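Local structure of mediator of RNA polymerase II transcription subunit 18 (3C0T) at residues Val19-Lys24 with Ser197-Leu202; Gly128-Phe133 with Thr137-Gln142. The protein serves as a subunit of the Mediator coactivator complex, which conveys signals from gene-specific regulatory proteins to the basal RNA polymerase II transcription machinery. All blocks are in the same frame, centred on the assembly; numbering follows the deposited sequence.

In the fold
Interaction 2 pairs two neighbouring strands of the large antiparallel sheet, 118-133 and 136-146, and interaction 1 lies on the side of that sheet where helix 15-25 packs, with centres about 11 Å apart. The two meet through Tyr131 and Leu129 of the first strand. The phenol reaches the helix, where Tyr131 OH lies 2.8 Å from Ser23 OG in a probable hydrogen bond, and Leu129 CD1 packs on Val19 CG1 at 3.9 Å. Along the chain, interaction 2 is nested within the loop that interaction 1 closes. Residues 19-24 therefore touch the hairpin through one flank and the segment following helix 179-196 through another.

Interaction 1. Residues Val19-Lys24 with Ser197-Leu202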
ATOM      1  N   VAL A  19       8.537  14.241  -7.320  1.00 43.09           N
ATOM      2  CA  VAL A  19       7.895  14.774  -6.134  1.00 42.97           C
ATOM      3  C   VAL A  19       7.605  16.254  -6.335  1.00 44.95           C
ATOM      4  O   VAL A  19       6.510  16.718  -6.018  1.00 45.81           O
ATOM      5  CB  VAL A  19       8.771  14.561  -4.878  1.00 42.02           C
ATOM      6  CG1 VAL A  19       8.199  15.328  -3.691  1.00 36.65           C
ATOM      7  CG2 VAL A  19       8.811  13.075  -4.548  1.00 41.18           C
ATOM      8  N   ASN A  20       8.569  17.004  -6.865  1.00 46.73           N
ATOM      9  CA  ASN A  20       8.324  18.428  -7.096  1.00 47.83           C
ATOM     10  C   ASN A  20       7.173  18.608  -8.096  1.00 48.11           C
ATOM     11  O   ASN A  20       6.353  19.515  -7.941  1.00 47.26           O
ATOM     12  CB  ASN A  20       9.583  19.128  -7.612  1.00 48.98           C
ATOM     13  CG  ASN A  20      10.635  19.324  -6.524  1.00 53.90           C
ATOM     14  OD1 ASN A  20      10.307  19.605  -5.362  1.00 53.44           O
ATOM     15  ND2 ASN A  20      11.907  19.198  -6.903  1.00 52.82           N
ATOM     16  N   SER A  21       7.111  17.748  -9.115  1.00 47.10           N
ATOM     17  CA  SER A  21       6.028  17.832 -10.097  1.00 49.88           C
ATOM     18  C   SER A  21       4.694  17.559  -9.402  1.00 50.31           C
ATOM     19  O   SER A  21       3.693  18.223  -9.681  1.00 50.94           O
ATOM     20  CB  SER A  21       6.221  16.811 -11.221  1.00 50.18           C
ATOM     21  OG  SER A  21       7.313  17.150 -12.051  1.00 53.68           O
ATOM     22  N   LEU A  22       4.688  16.582  -8.494  1.00 48.50           N
ATOM     23  CA  LEU A  22       3.482  16.234  -7.764  1.00 48.13           C
ATOM     24  C   LEU A  22       3.060  17.382  -6.854  1.00 50.63           C
ATOM     25  O   LEU A  22       1.859  17.618  -6.655  1.00 50.09           O
ATOM     26  CB  LEU A  22       3.702  14.964  -6.937  1.00 44.98           C
ATOM     27  CG  LEU A  22       3.894  13.633  -7.678  1.00 45.00           C
ATOM     28  CD1 LEU A  22       4.325  12.553  -6.680  1.00 42.15           C
ATOM     29  CD2 LEU A  22       2.599  13.225  -8.374  1.00 40.95           C
ATOM     30  N   SER A  23       4.039  18.099  -6.302  1.00 51.70           N
ATOM     31  CA  SER A  23       3.745  19.223  -5.410  1.00 54.53           C
ATOM     32  C   SER A  23       3.269  20.429  -6.197  1.00 55.10           C
ATOM     33  O   SER A  23       2.559  21.285  -5.675  1.00 54.48           O
ATOM     34  CB  SER A  23       4.980  19.620  -4.592  1.00 55.07           C
ATOM     35  OG  SER A  23       5.212  18.706  -3.536  1.00 59.22           O
ATOM     36  N   LYS A  24       3.677  20.493  -7.456  1.00 57.23           N
ATOM     37  CA  LYS A  24       3.293  21.595  -8.316  1.00 59.86           C
ATOM     38  C   LYS A  24       1.884  21.401  -8.877  1.00 60.61           C
ATOM     39  O   LYS A  24       1.174  22.377  -9.108  1.00 61.13           O
ATOM     40  CB  LYS A  24       4.298  21.729  -9.462  1.00 62.30           C
ATOM     41  CG  LYS A  24       3.867  22.665 -10.584  1.00 67.56           C
ATOM     42  CD  LYS A  24       4.936  22.732 -11.670  1.00 72.40           C
ATOM     43  CE  LYS A  24       4.393  23.309 -12.979  1.00 75.91           C
ATOM     44  NZ  LYS A  24       3.412  22.388 -13.643  1.00 77.93           N
ATOM     45  N   SER A 197       0.631  12.124 -16.448  1.00 51.87           N
ATOM     46  CA  SER A 197       1.210  11.456 -17.612  1.00 50.60           C
ATOM     47  C   SER A 197       2.481  12.108 -18.128  1.00 50.47           C
ATOM     48  O   SER A 197       3.249  11.480 -18.852  1.00 50.94           O
ATOM     49  CB  SER A 197       0.185  11.409 -18.743  1.00 50.74           C
ATOM     50  OG  SER A 197      -0.185  12.727 -19.126  1.00 50.81           O
ATOM     51  N   ALA A 198       2.695  13.370 -17.777  1.00 51.52           N
ATOM     52  CA  ALA A 198       3.885  14.084 -18.229  1.00 53.99           C
ATOM     53  C   ALA A 198       5.139  13.583 -17.527  1.00 55.34           C
ATOM     54  O   ALA A 198       6.249  13.814 -18.007  1.00 55.94           O
ATOM     55  CB  ALA A 198       3.726  15.586 -17.989  1.00 52.87           C
ATOM     56  N   PHE A 199       4.972  12.902 -16.396  1.00 55.97           N
ATOM     57  CA  PHE A 199       6.136  12.409 -15.669  1.00 58.62           C
ATOM     58  C   PHE A 199       6.045  11.022 -15.055  1.00 58.91           C
ATOM     59  O   PHE A 199       6.903  10.644 -14.269  1.00 60.85           O
ATOM     60  CB  PHE A 199       6.549  13.418 -14.595  1.00 57.63           C
ATOM     61  CG  PHE A 199       5.422  13.871 -13.717  1.00 56.62           C
ATOM     62  CD1 PHE A 199       4.964  13.066 -12.681  1.00 56.85           C
ATOM     63  CD2 PHE A 199       4.822  15.111 -13.930  1.00 54.81           C
ATOM     64  CE1 PHE A 199       3.921  13.490 -11.865  1.00 58.28           C
ATOM     65  CE2 PHE A 199       3.781  15.547 -13.126  1.00 55.39           C
ATOM     66  CZ  PHE A 199       3.326  14.738 -12.089  1.00 57.85           C
ATOM     67  N   CYS A 200       5.015  10.259 -15.404  1.00 60.02           N
ATOM     68  CA  CYS A 200       4.884   8.905 -14.880  1.00 61.66           C
ATOM     69  C   CYS A 200       3.767   8.148 -15.565  1.00 61.14           C
ATOM     70  O   CYS A 200       2.654   8.651 -15.678  1.00 62.07           O
ATOM     71  CB  CYS A 200       4.618   8.906 -13.371  1.00 62.01           C
ATOM     72  SG  CYS A 200       4.539   7.208 -12.690  1.00 66.76           S
ATOM     73  N   ASP A 201       4.061   6.933 -16.008  1.00 61.19           N
ATOM     74  CA  ASP A 201       3.060   6.127 -16.677  1.00 63.12           C
ATOM     75  C   ASP A 201       2.264   5.321 -15.662  1.00 63.51           C
ATOM     76  O   ASP A 201       2.816   4.512 -14.914  1.00 64.48           O
ATOM     77  CB  ASP A 201       3.712   5.192 -17.698  1.00 64.90           C
ATOM     78  CG  ASP A 201       2.692   4.344 -18.446  1.00 69.23           C
ATOM     79  OD1 ASP A 201       1.734   4.910 -19.025  1.00 69.87           O
ATOM     80  OD2 ASP A 201       2.847   3.103 -18.455  1.00 73.06           O
ATOM     81  N   LEU A 202       0.957   5.554 -15.643  1.00 62.30           N
ATOM     82  CA  LEU A 202       0.071   4.860 -14.725  1.00 62.05           C
ATOM     83  C   LEU A 202      -0.817   3.866 -15.463  1.00 63.48           C
ATOM     84  O   LEU A 202      -1.435   4.198 -16.482  1.00 65.56           O
ATOM     85  CB  LEU A 202      -0.797   5.867 -13.972  1.00 57.78           C
ATOM     86  CG  LEU A 202      -0.077   6.851 -13.046  1.00 57.52           C
ATOM     87  CD1 LEU A 202      -1.087   7.855 -12.496  1.00 56.71           C
ATOM     88  CD2 LEU A 202       0.607   6.095 -11.908  1.00 54.50           C
TER
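Phe199, in the loop that follows helix 179-196, lays one face of its ring against Ser21 of helix 15-25 and turns an edge to Leu22. The tight part is the Ser21 methylene: CB stands 3.5 Å from the centroid of the Phe199 ring, 20° off the normal, in a CH-pi contact shifted toward the rim, where Ser21 CB comes within 3.3 Å of Phe199 CE2. CG of Phe199 sits between its own backbone N and carbonyl carbon (chi1 50°), and from there the ring reaches out to the helix. The serine hydroxyl bends back instead to its own helix, beside the backbone N (chi1 -70°), and is hydrogen-bonded to Ala17 O one turn earlier, which satisfies it while CB meets the ring. The Leu22 contact is more relaxed: CD2, near the plane of the ring, meets Phe199 CE1 at 3.7 Å.

Leu22 lies on the buried side, where it also packs on Leu196 and Tyr131. The other side is looser: Phe199 itself is partly exposed, and the exposed Lys24 and Ala198 flank the contact. The two segments together bury just 138 Å². No hydrogen bond crosses between them, although Phe199 O accepts one from Arg14 NH2, close before the helix. The arrangement is an aromatic loop residue packed on a helix flank, joining the N-terminal helix 15-25 to the loop after helix 179-196 on the sheet of the Med18 fold.

Interaction 2. Residues Gly128-Phe133 with Thr137-Gln142; sequences GLEYFF and TVRIYQ
Glu130 and Arg139 face each other across a beta hairpin, the antiparallel pair formed by strands 118-133 and 136-146. Two hydrogen-bonded pairs, Leu129 with Ile140 and Tyr131 with Val138, satisfy the backbone N and O of all four residues; Val138 N lies 3.1 Å from Tyr131 O. At the non-hydrogen-bonded positions each strand bonds outward through its backbone: Glu130 to Lys30 of strand 27-41, Arg139 to His168 of strand 165-173.

The carboxylate and guanidinium planes are 31° apart. Arg139, bent at chi3 (-70°), presents its edge side-on, and both NE and NH2 donate to Glu130 OE2, NE from the anti side and NH2 from the syn side. Both come tilted from the carboxylate plane, on one face of it, while OE2 lies in the guanidinium plane. This doubly gripped oxygen also shares a weak hydrogen bond with Tyr170 OH; Glu130 OE1 has a long, weak ion pair with Lys30 NZ, and Arg139 NH1 forms a salt bridge with Glu34. With an alanine at Glu130, Arg139 NE and NH2 would probably lose their shared acceptor, and a gap is likely to open beside the Thr137 methyl.

On the face bearing Leu129 and Tyr131, Tyr131 CB packs on Val138 CG1 at 3.7 Å. Beside the carboxylate, Thr137 CG2 lies against Glu130 CG at 3.3 Å.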
ATOM      1  N   GLY A 128       6.640   6.950   2.616  1.00 34.80           N
ATOM      2  CA  GLY A 128       6.265   7.700   1.434  1.00 34.60           C
ATOM      3  C   GLY A 128       5.515   8.988   1.686  1.00 38.59           C
ATOM      4  O   GLY A 128       5.413   9.462   2.826  1.00 37.56           O
ATOM      5  N   LEU A 129       4.989   9.548   0.598  1.00 38.96           N
ATOM      6  CA  LEU A 129       4.233  10.789   0.630  1.00 41.43           C
ATOM      7  C   LEU A 129       2.855  10.556   0.036  1.00 42.45           C
ATOM      8  O   LEU A 129       2.672   9.706  -0.839  1.00 41.54           O
ATOM      9  CB  LEU A 129       4.958  11.874  -0.180  1.00 41.23           C
ATOM     10  CG  LEU A 129       6.245  12.431   0.433  1.00 41.38           C
ATOM     11  CD1 LEU A 129       6.990  13.306  -0.581  1.00 39.69           C
ATOM     12  CD2 LEU A 129       5.889  13.224   1.681  1.00 39.13           C
ATOM     13  N   GLU A 130       1.883  11.317   0.511  1.00 43.09           N
ATOM     14  CA  GLU A 130       0.535  11.170   0.007  1.00 46.58           C
ATOM     15  C   GLU A 130      -0.016  12.521  -0.424  1.00 47.59           C
ATOM     16  O   GLU A 130       0.093  13.511   0.301  1.00 46.76           O
ATOM     17  CB  GLU A 130      -0.358  10.552   1.076  1.00 46.41           C
ATOM     18  CG  GLU A 130      -1.461   9.702   0.504  1.00 50.91           C
ATOM     19  CD  GLU A 130      -2.187   8.884   1.559  1.00 53.63           C
ATOM     20  OE1 GLU A 130      -2.834   9.498   2.436  1.00 54.77           O
ATOM     21  OE2 GLU A 130      -2.109   7.629   1.505  1.00 54.21           O
ATOM     22  N   TYR A 131      -0.579  12.549  -1.627  1.00 48.07           N
ATOM     23  CA  TYR A 131      -1.174  13.751  -2.184  1.00 49.37           C
ATOM     24  C   TYR A 131      -2.657  13.484  -2.442  1.00 51.08           C
ATOM     25  O   TYR A 131      -3.117  12.352  -2.293  1.00 50.92           O
ATOM     26  CB  TYR A 131      -0.496  14.128  -3.498  1.00 48.93           C
ATOM     27  CG  TYR A 131       0.934  14.594  -3.370  1.00 48.14           C
ATOM     28  CD1 TYR A 131       1.988  13.679  -3.291  1.00 47.42           C
ATOM     29  CD2 TYR A 131       1.240  15.956  -3.371  1.00 47.87           C
ATOM     30  CE1 TYR A 131       3.316  14.116  -3.224  1.00 45.76           C
ATOM     31  CE2 TYR A 131       2.560  16.401  -3.302  1.00 47.33           C
ATOM     32  CZ  TYR A 131       3.589  15.476  -3.234  1.00 47.59           C
ATOM     33  OH  TYR A 131       4.888  15.924  -3.213  1.00 49.84           O
ATOM     34  N   PHE A 132      -3.400  14.524  -2.824  1.00 52.86           N
ATOM     35  CA  PHE A 132      -4.833  14.394  -3.096  1.00 53.62           C
ATOM     36  C   PHE A 132      -5.237  15.333  -4.225  1.00 52.56           C
ATOM     37  O   PHE A 132      -4.680  16.423  -4.365  1.00 52.35           O
ATOM     38  CB  PHE A 132      -5.671  14.749  -1.856  1.00 57.47           C
ATOM     39  CG  PHE A 132      -5.046  14.329  -0.554  1.00 66.14           C
ATOM     40  CD1 PHE A 132      -4.025  15.091   0.023  1.00 68.92           C
ATOM     41  CD2 PHE A 132      -5.430  13.136   0.071  1.00 69.36           C
ATOM     42  CE1 PHE A 132      -3.382  14.663   1.210  1.00 71.68           C
ATOM     43  CE2 PHE A 132      -4.796  12.698   1.257  1.00 71.07           C
ATOM     44  CZ  PHE A 132      -3.771  13.462   1.823  1.00 70.37           C
ATOM     45  N   PHE A 133      -6.208  14.904  -5.025  1.00 50.63           N
ATOM     46  CA  PHE A 133      -6.725  15.714  -6.123  1.00 48.08           C
ATOM     47  C   PHE A 133      -7.880  14.966  -6.802  1.00 46.96           C
ATOM     48  O   PHE A 133      -7.880  13.728  -6.861  1.00 44.71           O
ATOM     49  CB  PHE A 133      -5.614  16.023  -7.131  1.00 47.20           C
ATOM     50  CG  PHE A 133      -5.692  17.410  -7.710  1.00 46.22           C
ATOM     51  CD1 PHE A 133      -5.626  18.528  -6.880  1.00 45.97           C
ATOM     52  CD2 PHE A 133      -5.833  17.603  -9.084  1.00 47.97           C
ATOM     53  CE1 PHE A 133      -5.701  19.830  -7.409  1.00 44.27           C
ATOM     54  CE2 PHE A 133      -5.908  18.899  -9.626  1.00 46.08           C
ATOM     55  CZ  PHE A 133      -5.842  20.012  -8.779  1.00 44.75           C
ATOM     56  N   THR A 137      -6.542   9.713  -4.191  1.00 47.33           N
ATOM     57  CA  THR A 137      -5.326   9.798  -3.407  1.00 45.08           C
ATOM     58  C   THR A 137      -4.179   9.259  -4.241  1.00 45.07           C
ATOM     59  O   THR A 137      -4.316   8.243  -4.930  1.00 44.29           O
ATOM     60  CB  THR A 137      -5.430   8.955  -2.120  1.00 47.60           C
ATOM     61  OG1 THR A 137      -6.466   9.482  -1.285  1.00 51.21           O
ATOM     62  CG2 THR A 137      -4.108   8.977  -1.352  1.00 47.59           C
ATOM     63  N   VAL A 138      -3.050   9.952  -4.208  1.00 43.26           N
ATOM     64  CA  VAL A 138      -1.895   9.481  -4.941  1.00 45.16           C
ATOM     65  C   VAL A 138      -0.757   9.374  -3.945  1.00 46.06           C
ATOM     66  O   VAL A 138      -0.319  10.362  -3.348  1.00 47.64           O
ATOM     67  CB  VAL A 138      -1.553  10.408  -6.122  1.00 46.39           C
ATOM     68  CG1 VAL A 138      -2.079  11.781  -5.853  1.00 51.22           C
ATOM     69  CG2 VAL A 138      -0.063  10.421  -6.372  1.00 44.84           C
ATOM     70  N   ARG A 139      -0.308   8.142  -3.755  1.00 44.81           N
ATOM     71  CA  ARG A 139       0.751   7.833  -2.816  1.00 44.33           C
ATOM     72  C   ARG A 139       2.014   7.381  -3.553  1.00 43.79           C
ATOM     73  O   ARG A 139       1.945   6.576  -4.485  1.00 43.76           O
ATOM     74  CB  ARG A 139       0.246   6.733  -1.866  1.00 44.81           C
ATOM     75  CG  ARG A 139       1.294   6.129  -0.962  1.00 48.30           C
ATOM     76  CD  ARG A 139       0.742   4.950  -0.154  1.00 48.26           C
ATOM     77  NE  ARG A 139      -0.219   5.360   0.866  1.00 48.17           N
ATOM     78  CZ  ARG A 139      -0.419   4.694   2.001  1.00 48.05           C
ATOM     79  NH1 ARG A 139       0.271   3.587   2.251  1.00 44.14           N
ATOM     80  NH2 ARG A 139      -1.283   5.148   2.902  1.00 47.54           N
ATOM     81  N   ILE A 140       3.160   7.936  -3.166  1.00 40.89           N
ATOM     82  CA  ILE A 140       4.434   7.541  -3.756  1.00 38.77           C
ATOM     83  C   ILE A 140       5.200   6.986  -2.559  1.00 39.46           C
ATOM     84  O   ILE A 140       5.443   7.691  -1.578  1.00 38.00           O
ATOM     85  CB  ILE A 140       5.165   8.740  -4.429  1.00 36.07           C
ATOM     86  CG1 ILE A 140       6.457   8.254  -5.090  1.00 35.83           C
ATOM     87  CG2 ILE A 140       5.425   9.847  -3.430  1.00 37.93           C
ATOM     88  CD1 ILE A 140       7.074   9.276  -6.038  1.00 34.34           C
ATOM     89  N   TYR A 141       5.560   5.710  -2.625  1.00 40.26           N
ATOM     90  CA  TYR A 141       6.211   5.082  -1.483  1.00 41.35           C
ATOM     91  C   TYR A 141       7.255   4.032  -1.790  1.00 41.35           C
ATOM     92  O   TYR A 141       7.436   3.604  -2.927  1.00 43.20           O
ATOM     93  CB  TYR A 141       5.154   4.420  -0.594  1.00 37.62           C
ATOM     94  CG  TYR A 141       4.505   3.205  -1.233  1.00 38.83           C
ATOM     95  CD1 TYR A 141       3.451   3.341  -2.142  1.00 40.74           C
ATOM     96  CD2 TYR A 141       4.944   1.914  -0.933  1.00 41.44           C
ATOM     97  CE1 TYR A 141       2.853   2.227  -2.732  1.00 40.31           C
ATOM     98  CE2 TYR A 141       4.354   0.790  -1.521  1.00 40.89           C
ATOM     99  CZ  TYR A 141       3.308   0.953  -2.419  1.00 43.17           C
ATOM    100  OH  TYR A 141       2.713  -0.158  -2.997  1.00 42.56           O
ATOM    101  N   GLN A 142       7.914   3.595  -0.726  1.00 42.35           N
ATOM    102  CA  GLN A 142       8.943   2.580  -0.806  1.00 44.24           C
ATOM    103  C   GLN A 142       8.610   1.571   0.283  1.00 43.93           C
ATOM    104  O   GLN A 142       8.160   1.957   1.365  1.00 43.51           O
ATOM    105  CB  GLN A 142      10.301   3.221  -0.542  1.00 47.26           C
ATOM    106  CG  GLN A 142      11.448   2.511  -1.224  1.00 56.73           C
ATOM    107  CD  GLN A 142      12.645   3.409  -1.377  1.00 60.45           C
ATOM    108  OE1 GLN A 142      13.252   3.839  -0.383  1.00 62.98           O
ATOM    109  NE2 GLN A 142      12.989   3.723  -2.625  1.00 60.93           N
TER